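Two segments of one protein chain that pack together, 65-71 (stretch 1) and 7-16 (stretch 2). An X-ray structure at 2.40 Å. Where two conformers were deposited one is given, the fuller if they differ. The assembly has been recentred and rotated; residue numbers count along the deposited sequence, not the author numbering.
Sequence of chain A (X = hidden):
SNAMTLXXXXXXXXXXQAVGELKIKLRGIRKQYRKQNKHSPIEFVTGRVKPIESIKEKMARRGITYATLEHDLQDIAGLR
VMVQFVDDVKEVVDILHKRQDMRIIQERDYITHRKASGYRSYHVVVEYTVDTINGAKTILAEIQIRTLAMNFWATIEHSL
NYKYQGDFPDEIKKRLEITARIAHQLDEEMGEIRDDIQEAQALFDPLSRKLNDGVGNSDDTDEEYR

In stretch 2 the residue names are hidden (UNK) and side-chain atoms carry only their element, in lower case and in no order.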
# COMPACT_ATOMS: atom_id res chain seq x y z
N THR A 65 2.94 19.95 -22.20
CA THR A 65 4.35 19.61 -22.44
C THR A 65 4.90 18.67 -21.38
O THR A 65 4.23 18.38 -20.40
CB THR A 65 5.21 20.88 -22.38
OG1 THR A 65 4.82 21.65 -21.23
CG2 THR A 65 5.02 21.71 -23.63
N TYR A 66 6.12 18.18 -21.59
CA TYR A 66 6.77 17.28 -20.63
C TYR A 66 6.97 17.94 -19.28
O TYR A 66 6.79 17.29 -18.25
CB TYR A 66 8.08 16.71 -21.18
CG TYR A 66 7.82 15.60 -22.18
CD1 TYR A 66 7.01 14.51 -21.84
CD2 TYR A 66 8.33 15.67 -23.46
CE1 TYR A 66 6.73 13.51 -22.76
CE2 TYR A 66 8.06 14.69 -24.39
CZ TYR A 66 7.27 13.61 -24.03
OH TYR A 66 7.03 12.63 -24.97
N ALA A 67 7.30 19.22 -19.29
CA ALA A 67 7.51 19.98 -18.07
C ALA A 67 6.25 20.06 -17.19
O ALA A 67 6.37 19.96 -15.97
CB ALA A 67 8.02 21.34 -18.39
N THR A 68 5.07 20.18 -17.78
CA THR A 68 3.84 20.34 -17.00
C THR A 68 3.02 19.05 -16.89
O THR A 68 1.95 19.01 -16.26
CB THR A 68 2.99 21.54 -17.51
OG1 THR A 68 2.35 21.19 -18.73
CG2 THR A 68 3.88 22.75 -17.75
N LEU A 69 3.53 17.99 -17.49
CA LEU A 69 2.81 16.74 -17.58
C LEU A 69 2.24 16.28 -16.24
O LEU A 69 1.05 15.95 -16.13
CB LEU A 69 3.71 15.68 -18.19
CG LEU A 69 3.13 14.27 -18.30
CD1 LEU A 69 1.76 14.29 -19.04
CD2 LEU A 69 4.13 13.29 -18.93
N GLU A 70 3.06 16.29 -15.19
CA GLU A 70 2.63 15.76 -13.90
C GLU A 70 1.63 16.69 -13.18
O GLU A 70 0.95 16.29 -12.22
CB GLU A 70 3.85 15.50 -13.02
CG GLU A 70 4.57 16.76 -12.58
CD GLU A 70 5.85 16.44 -11.85
OE1 GLU A 70 5.84 16.46 -10.60
OE2 GLU A 70 6.86 16.15 -12.51
N HIS A 71 1.55 17.92 -13.65
CA HIS A 71 0.68 18.88 -13.04
C HIS A 71 -0.66 18.95 -13.74
O HIS A 71 -1.67 19.29 -13.11
CB HIS A 71 1.35 20.28 -13.03
CG HIS A 71 2.75 20.27 -12.50
ND1 HIS A 71 3.04 20.15 -11.15
CD2 HIS A 71 3.95 20.34 -13.13
CE1 HIS A 71 4.35 20.18 -10.97
NE2 HIS A 71 4.93 20.30 -12.15
N UNK A 7 13.66 6.90 -19.56
CA UNK A 7 13.10 8.10 -18.94
C UNK A 7 11.60 7.98 -18.68
O UNK A 7 11.09 8.51 -17.69
o UNK A 7 14.78 7.72 -22.62
c UNK A 7 13.46 9.38 -19.73
c UNK A 7 13.54 9.22 -21.25
c UNK A 7 14.84 8.57 -21.71
o UNK A 7 15.92 8.91 -21.18
N UNK A 8 10.90 7.25 -19.56
CA UNK A 8 9.48 6.93 -19.36
C UNK A 8 9.25 6.02 -18.17
O UNK A 8 8.25 6.13 -17.49
c UNK A 8 8.86 6.28 -20.60
c UNK A 8 5.35 9.41 -20.32
c UNK A 8 6.33 8.43 -20.20
c UNK A 8 6.99 8.94 -22.48
c UNK A 8 8.27 7.28 -21.55
c UNK A 8 5.99 9.92 -22.60
n UNK A 8 7.92 8.51 -23.39
c UNK A 8 7.17 8.19 -21.30
c UNK A 8 8.68 7.52 -22.82
c UNK A 8 5.18 10.13 -21.52
N UNK A 9 10.21 5.13 -17.93
CA UNK A 9 10.16 4.15 -16.85
C UNK A 9 10.41 4.84 -15.50
O UNK A 9 9.72 4.58 -14.52
o UNK A 9 13.38 1.12 -16.40
c UNK A 9 11.25 3.10 -17.10
c UNK A 9 12.18 0.80 -16.63
c UNK A 9 11.09 1.84 -16.30
o UNK A 9 11.83 -0.30 -17.14
N UNK A 10 11.38 5.74 -15.48
CA UNK A 10 11.66 6.52 -14.29
C UNK A 10 10.51 7.45 -13.94
O UNK A 10 10.25 7.71 -12.76
o UNK A 10 16.54 6.51 -14.75
c UNK A 10 15.49 7.19 -14.67
c UNK A 10 14.19 6.43 -14.38
c UNK A 10 12.95 7.31 -14.47
o UNK A 10 15.48 8.45 -14.82
N UNK A 11 9.82 7.95 -14.97
CA UNK A 11 8.71 8.85 -14.75
C UNK A 11 7.47 8.12 -14.21
O UNK A 11 6.78 8.62 -13.32
c UNK A 11 7.21 11.70 -15.22
c UNK A 11 8.37 9.62 -16.03
c UNK A 11 5.93 10.06 -16.42
c UNK A 11 6.09 12.49 -15.09
c UNK A 11 4.87 12.05 -15.62
c UNK A 11 7.15 10.48 -15.90
c UNK A 11 4.79 10.84 -16.27
N UNK A 12 7.21 6.94 -14.75
CA UNK A 12 5.97 6.23 -14.47
C UNK A 12 5.96 5.46 -13.16
O UNK A 12 4.89 5.25 -12.58
c UNK A 12 5.00 4.94 -17.97
c UNK A 12 4.00 6.87 -16.68
c UNK A 12 5.64 5.27 -15.61
c UNK A 12 5.22 5.97 -16.89
N UNK A 13 7.13 5.07 -12.69
CA UNK A 13 7.27 4.31 -11.44
C UNK A 13 6.45 4.80 -10.25
O UNK A 13 5.74 4.00 -9.65
c UNK A 13 9.27 2.84 -11.35
o UNK A 13 10.38 2.75 -11.95
o UNK A 13 8.57 1.84 -11.00
c UNK A 13 8.74 4.18 -11.04
N UNK A 14 6.57 6.08 -9.88
CA UNK A 14 5.71 6.57 -8.79
C UNK A 14 4.22 6.28 -9.02
O UNK A 14 3.53 5.92 -8.07
c UNK A 14 5.98 8.08 -8.75
c UNK A 14 7.27 8.25 -9.44
c UNK A 14 7.51 7.11 -10.36
N UNK A 15 3.76 6.42 -10.26
CA UNK A 15 2.38 6.11 -10.65
C UNK A 15 2.04 4.62 -10.55
O UNK A 15 1.02 4.26 -10.00
c UNK A 15 2.28 8.15 -12.15
c UNK A 15 3.51 8.70 -12.51
c UNK A 15 1.39 10.38 -11.90
c UNK A 15 3.68 10.07 -12.57
c UNK A 15 2.10 6.66 -12.06
c UNK A 15 1.24 9.01 -11.84
c UNK A 15 2.61 10.91 -12.27
o UNK A 15 2.77 12.28 -12.31
N UNK A 16 2.90 3.75 -11.07
CA UNK A 16 2.75 2.31 -10.87
C UNK A 16 2.69 2.00 -9.35
O UNK A 16 1.79 1.30 -8.88
c UNK A 16 3.92 0.02 -11.26
c UNK A 16 5.14 1.28 -13.85
c UNK A 16 3.92 1.53 -11.57
c UNK A 16 3.86 1.71 -13.09
O HOH W 1 0.77 13.58 -11.59

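Position 7 carries three side-chain carbons in an unbranched run, the third holding two oxygens. That is a carboxylate on a two-carbon stem, Glu7, and its side chain is out of reach of stretch 1.

Position 8 has one carbon leading into fused five- and six-membered rings of eight carbons and one nitrogen, an indole, hence Trp8. Its CA-to-CB bond points sideways, but chi1 of -90° and chi2 of 116° bring the ring end nearer: CZ2 of Trp8 lies 3.7 Å from CE1 of Tyr66, and CH2 of Trp8 4.2 Å from CD2 of Leu69. The Tyr66 ring and the six-membered ring of Trp8 have centroids 5.8 Å apart and planes at 74°, an oblique pair in which CZ2 sits at the edge of the tyrosine ring.

Positions 9 and 10 each repeat the pattern of three carbons ending in two oxygens. Glu9 and Glu10 are both out of reach of stretch 1.

At position 11 one carbon bears a six-carbon ring with no heteroatom, which identifies Phe11. CA-to-CB points toward stretch 1, chi1 is t, and CZ of Phe11 comes within 3.6 Å of CD2 of Leu69. CB of Glu70 lies near the plane of this ring, at its edge, 4.3 Å from CE1 of Phe11.

Position 12 shows four carbons forked at the second, the pattern of Leu12; it is buried but does not touch stretch 1. Two carbons with two oxygens on the second make position 13 Asp13, also without contact. At position 14 three carbons close a ring onto the backbone nitrogen, giving Pro14. Its nitrogen has no hydrogen to donate to the preceding turn, and the helix is kinked here.

Position 15 has one carbon, a six-carbon ring and a single oxygen on that ring, so it is Tyr15. Its CA-to-CB bond points toward stretch 1, and OH of Tyr15 approaches CB of Glu70 to 3.5 Å. Position 16 has four carbons forked at the first, one arm two carbons long: Ile16, far from stretch 1.

The contact therefore rests on positions 8, 11 and 15, successive turns of one helix. Leu69, with chi1 t and chi2 p, places CD2 within reach of both Trp8 and Phe11. No direct hydrogen bond crosses the 241 Å² interface, but water 1 bridges it, donating to O of Glu70 at 2.8 Å from its own O and hydrogen-bonding at 2.5 Å to OH of Tyr15. Apolar packing thus accompanies one water-mediated polar link.

Stretch 2 7-16: EWEEFLDPYI
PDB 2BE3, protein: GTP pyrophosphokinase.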